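Local coordinates for Rho guanine nucleotide exchange factor 11 (PDB 5JHH), which probably acts as a guanine nucleotide exchange factor that promotes GDP release from Rho-family GTPases through its tandem DH and PH domains, at residues Gln114-Ser125 with Tyr207-Glu216; Tyr224-Leu233 with Leu284-Lys294. All coordinates share one frame; numbering follows the deposited sequence.

Contact 1: Gln114-Ser125 with Tyr207-Glu216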
# COMPACT_ATOMS: atom_id res chain seq x y z
N GLN A 114 -2.26 -10.01 -15.65
CA GLN A 114 -3.11 -9.16 -14.85
C GLN A 114 -4.39 -9.85 -14.46
O GLN A 114 -4.87 -9.62 -13.38
CB GLN A 114 -3.35 -7.77 -15.43
CG GLN A 114 -4.24 -7.67 -16.63
CD GLN A 114 -4.09 -6.33 -17.39
OE1 GLN A 114 -3.25 -5.49 -17.08
NE2 GLN A 114 -4.99 -6.11 -18.38
N GLN A 115 -4.91 -10.75 -15.30
CA GLN A 115 -6.14 -11.41 -14.96
C GLN A 115 -5.85 -12.32 -13.80
O GLN A 115 -6.60 -12.41 -12.88
CB GLN A 115 -6.66 -12.36 -16.05
CG GLN A 115 -7.11 -11.80 -17.34
CD GLN A 115 -7.51 -12.93 -18.31
OE1 GLN A 115 -6.66 -13.61 -18.91
NE2 GLN A 115 -8.79 -13.15 -18.42
N VAL A 116 -4.84 -13.15 -13.97
CA VAL A 116 -4.51 -14.15 -12.98
C VAL A 116 -4.10 -13.48 -11.67
O VAL A 116 -4.63 -13.81 -10.65
CB VAL A 116 -3.42 -15.08 -13.51
CG1 VAL A 116 -3.00 -16.06 -12.45
CG2 VAL A 116 -3.98 -15.85 -14.72
N ALA A 117 -3.26 -12.46 -11.72
CA ALA A 117 -2.87 -11.80 -10.48
C ALA A 117 -4.05 -11.13 -9.82
O ALA A 117 -4.18 -11.13 -8.59
CB ALA A 117 -1.76 -10.80 -10.71
N ALA A 118 -4.95 -10.59 -10.61
CA ALA A 118 -6.08 -9.87 -10.03
C ALA A 118 -7.05 -10.83 -9.36
O ALA A 118 -7.51 -10.57 -8.28
CB ALA A 118 -6.82 -9.04 -11.10
N GLN A 119 -7.36 -11.93 -10.03
CA GLN A 119 -8.21 -12.95 -9.45
C GLN A 119 -7.58 -13.47 -8.15
O GLN A 119 -8.24 -13.56 -7.14
CB GLN A 119 -8.49 -14.09 -10.45
CG GLN A 119 -9.65 -14.98 -10.02
CD GLN A 119 -9.72 -16.36 -10.70
OE1 GLN A 119 -10.43 -17.24 -10.21
NE2 GLN A 119 -9.02 -16.54 -11.84
N PHE A 120 -6.27 -13.73 -8.13
CA PHE A 120 -5.65 -14.18 -6.89
C PHE A 120 -5.73 -13.16 -5.74
O PHE A 120 -5.92 -13.57 -4.61
CB PHE A 120 -4.20 -14.58 -7.13
CG PHE A 120 -3.53 -15.21 -5.94
CD1 PHE A 120 -3.68 -16.55 -5.67
CD2 PHE A 120 -2.67 -14.47 -5.14
CE1 PHE A 120 -3.03 -17.13 -4.61
CE2 PHE A 120 -2.01 -15.06 -4.08
CZ PHE A 120 -2.19 -16.39 -3.81
N CYS A 121 -5.64 -11.87 -6.01
CA CYS A 121 -5.50 -10.89 -4.96
C CYS A 121 -6.77 -10.19 -4.57
O CYS A 121 -6.84 -9.62 -3.49
CB CYS A 121 -4.54 -9.75 -5.39
SG CYS A 121 -2.87 -10.33 -5.73
N SER A 122 -7.68 -10.01 -5.51
CA SER A 122 -8.77 -9.06 -5.28
C SER A 122 -9.53 -9.26 -3.99
O SER A 122 -9.97 -8.28 -3.34
CB SER A 122 -9.78 -9.08 -6.46
OG SER A 122 -10.21 -10.39 -6.69
N TYR A 123 -9.75 -10.52 -3.63
CA TYR A 123 -10.63 -10.87 -2.52
C TYR A 123 -9.82 -11.19 -1.25
O TYR A 123 -10.35 -11.58 -0.23
CB TYR A 123 -11.47 -12.11 -2.92
CG TYR A 123 -12.61 -12.47 -1.94
CD1 TYR A 123 -13.81 -11.76 -1.93
CD2 TYR A 123 -12.47 -13.52 -1.06
CE1 TYR A 123 -14.86 -12.10 -1.07
CE2 TYR A 123 -13.51 -13.89 -0.21
CZ TYR A 123 -14.70 -13.18 -0.22
OH TYR A 123 -15.68 -13.55 0.68
N GLN A 124 -8.53 -10.95 -1.30
CA GLN A 124 -7.63 -11.55 -0.33
C GLN A 124 -7.83 -10.97 1.06
O GLN A 124 -7.72 -11.67 2.02
CB GLN A 124 -6.20 -11.36 -0.79
CG GLN A 124 -5.19 -12.25 -0.11
CD GLN A 124 -3.79 -12.08 -0.67
OE1 GLN A 124 -3.07 -11.17 -0.27
NE2 GLN A 124 -3.39 -12.97 -1.60
N SER A 125 -8.14 -9.70 1.18
CA SER A 125 -8.27 -9.10 2.52
C SER A 125 -9.44 -9.70 3.28
O SER A 125 -9.37 -9.96 4.50
CB SER A 125 -8.44 -7.60 2.39
OG SER A 125 -9.61 -7.28 1.63
N TYR A 207 -4.46 -2.12 -12.96
CA TYR A 207 -5.52 -3.08 -13.15
C TYR A 207 -5.76 -3.90 -11.87
O TYR A 207 -6.89 -4.07 -11.46
CB TYR A 207 -5.16 -4.02 -14.32
CG TYR A 207 -6.16 -5.08 -14.66
CD1 TYR A 207 -6.29 -6.21 -13.88
CD2 TYR A 207 -6.95 -5.00 -15.81
CE1 TYR A 207 -7.20 -7.20 -14.20
CE2 TYR A 207 -7.86 -6.01 -16.15
CZ TYR A 207 -7.98 -7.09 -15.32
OH TYR A 207 -8.86 -8.11 -15.54
N VAL A 208 -4.69 -4.39 -11.24
CA VAL A 208 -4.85 -5.13 -9.98
C VAL A 208 -5.35 -4.18 -8.88
O VAL A 208 -6.22 -4.52 -8.11
CB VAL A 208 -3.56 -5.80 -9.53
CG1 VAL A 208 -3.75 -6.51 -8.17
CG2 VAL A 208 -3.14 -6.79 -10.59
N ASN A 209 -4.84 -2.96 -8.85
CA ASN A 209 -5.34 -1.97 -7.92
C ASN A 209 -6.86 -1.82 -8.05
O ASN A 209 -7.60 -1.86 -7.08
CB ASN A 209 -4.64 -0.60 -8.14
CG ASN A 209 -4.99 0.43 -7.07
OD1 ASN A 209 -4.40 0.48 -6.00
ND2 ASN A 209 -6.02 1.20 -7.33
N GLU A 210 -7.31 -1.66 -9.27
CA GLU A 210 -8.72 -1.51 -9.51
C GLU A 210 -9.51 -2.77 -9.13
O GLU A 210 -10.58 -2.66 -8.54
CB GLU A 210 -8.93 -1.07 -10.98
CG GLU A 210 -10.35 -0.71 -11.35
CD GLU A 210 -10.84 0.57 -10.72
OE1 GLU A 210 -10.01 1.43 -10.37
OE2 GLU A 210 -12.06 0.71 -10.60
N ALA A 211 -9.00 -3.96 -9.38
CA ALA A 211 -9.77 -5.14 -9.00
C ALA A 211 -9.96 -5.25 -7.50
O ALA A 211 -11.02 -5.66 -7.02
CB ALA A 211 -9.12 -6.41 -9.51
N VAL A 212 -8.90 -4.94 -6.75
CA VAL A 212 -8.99 -5.00 -5.31
C VAL A 212 -10.01 -3.97 -4.88
O VAL A 212 -10.90 -4.23 -4.06
CB VAL A 212 -7.64 -4.68 -4.68
CG1 VAL A 212 -7.73 -4.43 -3.20
CG2 VAL A 212 -6.66 -5.80 -4.97
N LYS A 213 -9.91 -2.79 -5.45
CA LYS A 213 -10.82 -1.72 -5.08
C LYS A 213 -12.28 -2.11 -5.26
O LYS A 213 -13.05 -1.98 -4.32
CB LYS A 213 -10.51 -0.52 -5.88
CG LYS A 213 -11.53 0.58 -5.74
CD LYS A 213 -11.09 1.68 -6.69
CE LYS A 213 -11.75 2.97 -6.33
NZ LYS A 213 -11.18 4.02 -7.20
N GLN A 214 -12.64 -2.65 -6.42
CA GLN A 214 -14.03 -2.93 -6.72
C GLN A 214 -14.50 -4.13 -5.93
O GLN A 214 -15.61 -4.14 -5.42
CB GLN A 214 -14.26 -3.14 -8.23
CG GLN A 214 -14.16 -1.86 -9.10
CD GLN A 214 -14.79 -0.56 -8.50
OE1 GLN A 214 -15.87 -0.58 -7.87
NE2 GLN A 214 -14.13 0.56 -8.70
N THR A 215 -13.64 -5.13 -5.78
CA THR A 215 -14.05 -6.30 -5.02
C THR A 215 -14.27 -5.97 -3.57
O THR A 215 -15.27 -6.39 -2.99
CB THR A 215 -13.00 -7.42 -5.08
OG1 THR A 215 -12.86 -7.89 -6.43
CG2 THR A 215 -13.38 -8.55 -4.22
N GLU A 216 -13.33 -5.26 -2.94
CA GLU A 216 -13.54 -4.86 -1.55
C GLU A 216 -14.74 -3.89 -1.40
O GLU A 216 -15.56 -4.01 -0.46
CB GLU A 216 -12.30 -4.20 -0.96
CG GLU A 216 -11.11 -5.14 -0.85
CD GLU A 216 -9.84 -4.50 -0.27
OE1 GLU A 216 -9.65 -3.26 -0.35
OE2 GLU A 216 -9.04 -5.29 0.31
O HOH W 1 -8.51 -7.81 -1.05

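Contact 2: Tyr224-Leu233 with Leu284-Lys294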
# COMPACT_ATOMS: atom_id res chain seq x y z
N TYR A 224 -22.89 -2.74 4.40
CA TYR A 224 -23.58 -1.52 4.74
C TYR A 224 -25.07 -1.60 4.44
O TYR A 224 -25.83 -1.07 5.18
CB TYR A 224 -23.05 -0.33 3.98
CG TYR A 224 -21.68 0.12 4.39
CD1 TYR A 224 -21.02 -0.42 5.48
CD2 TYR A 224 -21.05 1.12 3.68
CE1 TYR A 224 -19.76 0.02 5.83
CE2 TYR A 224 -19.80 1.56 4.03
CZ TYR A 224 -19.16 0.99 5.08
OH TYR A 224 -17.92 1.47 5.42
N GLN A 225 -25.44 -2.19 3.32
CA GLN A 225 -26.83 -2.31 2.93
C GLN A 225 -27.67 -3.01 4.02
O GLN A 225 -28.68 -2.47 4.45
CB GLN A 225 -26.96 -3.06 1.61
CG GLN A 225 -28.35 -2.96 0.99
CD GLN A 225 -28.77 -1.52 0.80
OE1 GLN A 225 -27.97 -0.66 0.46
NE2 GLN A 225 -30.04 -1.25 1.04
N LYS A 226 -27.25 -4.19 4.46
CA LYS A 226 -27.83 -4.86 5.63
C LYS A 226 -28.07 -3.95 6.82
O LYS A 226 -29.08 -4.06 7.49
CB LYS A 226 -26.92 -6.02 6.08
CG LYS A 226 -27.11 -7.29 5.27
CD LYS A 226 -26.04 -8.34 5.52
CE LYS A 226 -25.96 -9.31 4.33
NZ LYS A 226 -25.46 -10.67 4.69
N ARG A 227 -27.12 -3.07 7.10
CA ARG A 227 -27.17 -2.20 8.25
C ARG A 227 -27.86 -0.90 7.97
O ARG A 227 -28.00 -0.06 8.86
CB ARG A 227 -25.77 -1.87 8.67
CG ARG A 227 -24.98 -3.07 9.12
CD ARG A 227 -23.50 -2.75 9.10
NE ARG A 227 -23.23 -1.49 9.77
CZ ARG A 227 -22.03 -0.92 9.78
NH1 ARG A 227 -21.01 -1.47 9.12
NH2 ARG A 227 -21.85 0.22 10.43
N LEU A 228 -28.23 -0.71 6.72
CA LEU A 228 -28.93 0.48 6.32
C LEU A 228 -30.34 0.40 6.85
O LEU A 228 -31.04 -0.59 6.64
CB LEU A 228 -29.02 0.57 4.81
CG LEU A 228 -29.57 1.87 4.21
CD1 LEU A 228 -28.71 3.08 4.51
CD2 LEU A 228 -29.75 1.70 2.71
N ASP A 229 -30.73 1.50 7.49
CA ASP A 229 -32.11 1.75 7.87
C ASP A 229 -32.49 3.07 7.21
O ASP A 229 -32.06 4.12 7.66
CB ASP A 229 -32.17 1.85 9.39
CG ASP A 229 -33.54 2.30 9.91
OD1 ASP A 229 -34.34 2.89 9.14
OD2 ASP A 229 -33.78 2.10 11.11
N ALA A 230 -33.28 2.99 6.14
CA ALA A 230 -33.85 4.17 5.48
C ALA A 230 -35.35 4.27 5.82
O ALA A 230 -36.18 4.51 4.94
CB ALA A 230 -33.67 4.09 3.97
N THR A 231 -35.66 4.09 7.09
CA THR A 231 -37.04 3.93 7.53
C THR A 231 -37.73 5.29 7.67
O THR A 231 -38.76 5.53 7.06
CB THR A 231 -37.10 3.10 8.83
OG1 THR A 231 -38.08 2.09 8.67
CG2 THR A 231 -37.34 3.95 10.09
N ALA A 232 -37.10 6.22 8.37
CA ALA A 232 -37.66 7.55 8.50
C ALA A 232 -37.93 8.25 7.15
O ALA A 232 -38.44 9.36 7.12
CB ALA A 232 -36.73 8.41 9.36
N LEU A 233 -37.56 7.63 6.03
CA LEU A 233 -37.84 8.18 4.72
C LEU A 233 -38.94 7.39 4.04
O LEU A 233 -39.37 7.76 2.95
CB LEU A 233 -36.58 8.17 3.85
CG LEU A 233 -35.50 9.18 4.29
CD1 LEU A 233 -34.76 8.70 5.51
CD2 LEU A 233 -34.49 9.44 3.19
N LEU A 284 -24.93 9.57 6.62
CA LEU A 284 -25.43 8.54 7.48
C LEU A 284 -25.05 8.87 8.88
O LEU A 284 -24.00 9.48 9.14
CB LEU A 284 -24.87 7.18 7.09
CG LEU A 284 -25.24 6.65 5.72
CD1 LEU A 284 -24.47 5.37 5.41
CD2 LEU A 284 -26.73 6.38 5.64
N GLN A 285 -25.93 8.46 9.79
CA GLN A 285 -25.67 8.56 11.20
C GLN A 285 -25.37 7.18 11.75
O GLN A 285 -26.10 6.23 11.48
CB GLN A 285 -26.90 9.12 11.88
CG GLN A 285 -26.61 9.92 13.12
CD GLN A 285 -27.85 10.60 13.64
OE1 GLN A 285 -28.91 10.55 13.00
NE2 GLN A 285 -27.73 11.23 14.79
N LYS A 286 -24.28 7.06 12.49
CA LYS A 286 -23.94 5.80 13.12
C LYS A 286 -24.83 5.72 14.35
O LYS A 286 -25.02 6.71 15.04
CB LYS A 286 -22.46 5.73 13.51
CG LYS A 286 -21.48 5.52 12.35
CD LYS A 286 -20.47 4.38 12.59
CE LYS A 286 -19.16 4.56 11.78
NZ LYS A 286 -18.63 3.35 11.04
N GLN A 287 -25.40 4.55 14.60
CA GLN A 287 -26.37 4.37 15.67
C GLN A 287 -26.30 2.93 16.03
O GLN A 287 -26.97 2.09 15.42
CB GLN A 287 -27.76 4.75 15.15
CG GLN A 287 -28.94 4.00 15.74
CD GLN A 287 -29.51 4.68 16.95
OE1 GLN A 287 -29.20 4.30 18.08
NE2 GLN A 287 -30.35 5.69 16.74
N ASP A 288 -25.45 2.64 17.01
CA ASP A 288 -24.97 1.28 17.26
C ASP A 288 -24.32 0.77 15.99
O ASP A 288 -23.32 1.32 15.54
CB ASP A 288 -26.11 0.34 17.74
CG ASP A 288 -26.39 0.47 19.24
OD1 ASP A 288 -25.75 1.31 19.91
OD2 ASP A 288 -27.25 -0.28 19.74
N GLU A 289 -24.92 -0.27 15.41
CA GLU A 289 -24.34 -0.91 14.28
C GLU A 289 -25.21 -0.61 13.09
O GLU A 289 -25.07 -1.22 12.04
CB GLU A 289 -24.25 -2.43 14.51
CG GLU A 289 -23.00 -3.06 13.89
CD GLU A 289 -21.69 -2.58 14.53
OE1 GLU A 289 -21.50 -2.84 15.74
OE2 GLU A 289 -20.83 -1.96 13.82
N LYS A 290 -26.11 0.35 13.23
CA LYS A 290 -27.01 0.64 12.14
C LYS A 290 -26.60 1.96 11.51
O LYS A 290 -25.90 2.76 12.12
CB LYS A 290 -28.47 0.62 12.62
CG LYS A 290 -28.91 -0.78 13.12
CD LYS A 290 -30.13 -1.34 12.39
CE LYS A 290 -29.80 -2.31 11.25
NZ LYS A 290 -30.69 -2.15 10.05
N LEU A 291 -26.95 2.10 10.23
CA LEU A 291 -26.62 3.29 9.44
C LEU A 291 -27.93 3.93 9.06
O LEU A 291 -28.69 3.39 8.23
CB LEU A 291 -25.82 2.95 8.16
CG LEU A 291 -24.47 2.27 8.39
CD1 LEU A 291 -23.89 1.73 7.09
CD2 LEU A 291 -23.49 3.19 9.09
N LEU A 292 -28.20 5.06 9.70
CA LEU A 292 -29.50 5.68 9.62
C LEU A 292 -29.51 6.72 8.55
O LEU A 292 -28.80 7.73 8.63
CB LEU A 292 -29.82 6.37 10.93
CG LEU A 292 -30.04 5.47 12.14
CD1 LEU A 292 -30.65 6.35 13.22
CD2 LEU A 292 -30.93 4.27 11.81
N LEU A 293 -30.37 6.48 7.56
CA LEU A 293 -30.67 7.49 6.58
C LEU A 293 -31.90 8.25 7.09
O LEU A 293 -32.98 7.65 7.27
CB LEU A 293 -30.94 6.81 5.25
CG LEU A 293 -30.69 7.59 3.97
CD1 LEU A 293 -29.33 8.25 3.98
CD2 LEU A 293 -30.83 6.68 2.75
N LYS A 294 -31.73 9.56 7.36
CA LYS A 294 -32.68 10.34 8.16
C LYS A 294 -32.56 11.85 7.92
O LYS A 294 -31.45 12.40 7.93
CB LYS A 294 -32.39 10.10 9.64
CG LYS A 294 -33.62 9.99 10.52
CD LYS A 294 -33.24 9.88 11.99
CE LYS A 294 -32.49 11.12 12.46
NZ LYS A 294 -32.47 11.23 13.95
O HOH W 2 -34.05 6.25 8.95

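Contact 1: Gln114-Ser125 with Tyr207-Glu216
Carboxylate oxygen OE2 of E216 is gripped by the hydroxyl OG of S125 in a very short hydrogen bond (2.5 Å) and by a water. This water also accepts from S125 N and lies 2.8 Å from S122 O, tying the turn between helices 107-121 and 124-137 to the long helix 189-227 of the all-helical DH (RhoGEF) bundle. Outside the contact, E216 OE1 forms a salt bridge with a basic side chain of another protein chain.

The axes of 114-121 and 207-216 cross at -32°, approaching to 9.0 Å. Small alanines suit this approach: A118 CB rests on A211 CB at 3.8 Å. V208 lays CG2 against A117 CB and CG1 against C121 CB.

At the start of the contact the Q114 amide lies flat over one face of the Y207 ring, the planes 8° apart, with Q114 CG 3.6 Å from the ring centroid in a CH-pi contact; R110 holds its OE1. With CG of Y207 anti to the backbone N (chi1 -180°), the ring reaches across to Q114 and meets A118 CB at its edge. Replacing Y207 by an alanine would probably leave the Q114 amide without its stacking surface and open a gap beside A118.

Farther along, serine and threonine hydroxyls bond back to carbonyls one turn earlier, S122 OG to A118 O and T215 OG1 to A211 O, and S122 CB lies 3.3 Å from T215 OG1.

Contact 2: Tyr224-Leu233 with Leu284-Lys294
R227 and L291 begin the backbone pairing that adds the short strand 228-229 to the PH-domain sheet, parallel to strand 290-292. L291 N donates to R227 O at 2.8 Å, and D229 N returns a nearly straight bond to L291 O (2.9 Å, N-H...O angle 176°). L293 N then reaches D229 O at 2.9 Å. L291 thus bonds to the residues on both sides of L228, and D229 to those on both sides of L292, as in a regular parallel pair.

The polar side-chain contact belongs to R227. A bend at chi3 (49°) brings NE to E289 O, 2.9 Å away in the turn before strand 290-292, although the donor comes from above the carbonyl plane (36° out of it). The guanidinium has E289 OE2 over one face and L291 CD1 over the other. Since OE2 stands 4.2 Å from NH2 and well out of the plane, only charge attraction links this oxygen to the guanidinium, probably easing the repulsion from the nearby ammonium of K286.

Apolar contacts occupy both faces of the strand pair. On the face of L228 and L291, L291 CD1 packs 3.8 Å from Y224 CB, and L228 CD1 meets L284 CD2 at 4.0 Å, the two leucines crossing at about a right angle. Leucine suits these places because its methyls reach that far, while Y224 sends its hydroxyl on to E257. On the opposite face D229 and L292 run side by side, with D229 CB 3.6 Å from L292 CD2. Past the strand A230 CB settles against L293 CD2.

Because the pairing runs through backbone atoms, it probably depends little on side-chain identity, whereas R227 gives the helix end a polar tie to the turn.

Contact 1 and contact 2 follow one another along the chain, with centres 29 Å apart and nearest atoms about 8 Å apart, so they do not touch. Helix 189-227 serves both. Its 207-216 portion packs in the DH bundle against helices 107-121 and 124-137, near the centre of the chain. Its C-terminal end leads on to strand 228-229, which joins the PH sheet beside strand 290-292. One continuous helix therefore bridges the two domains, and fixing it at both places probably helps to set their relative orientation. Another protein's chain reaches contact 1 but not contact 2, consistent with the DH side engaging a GTPase.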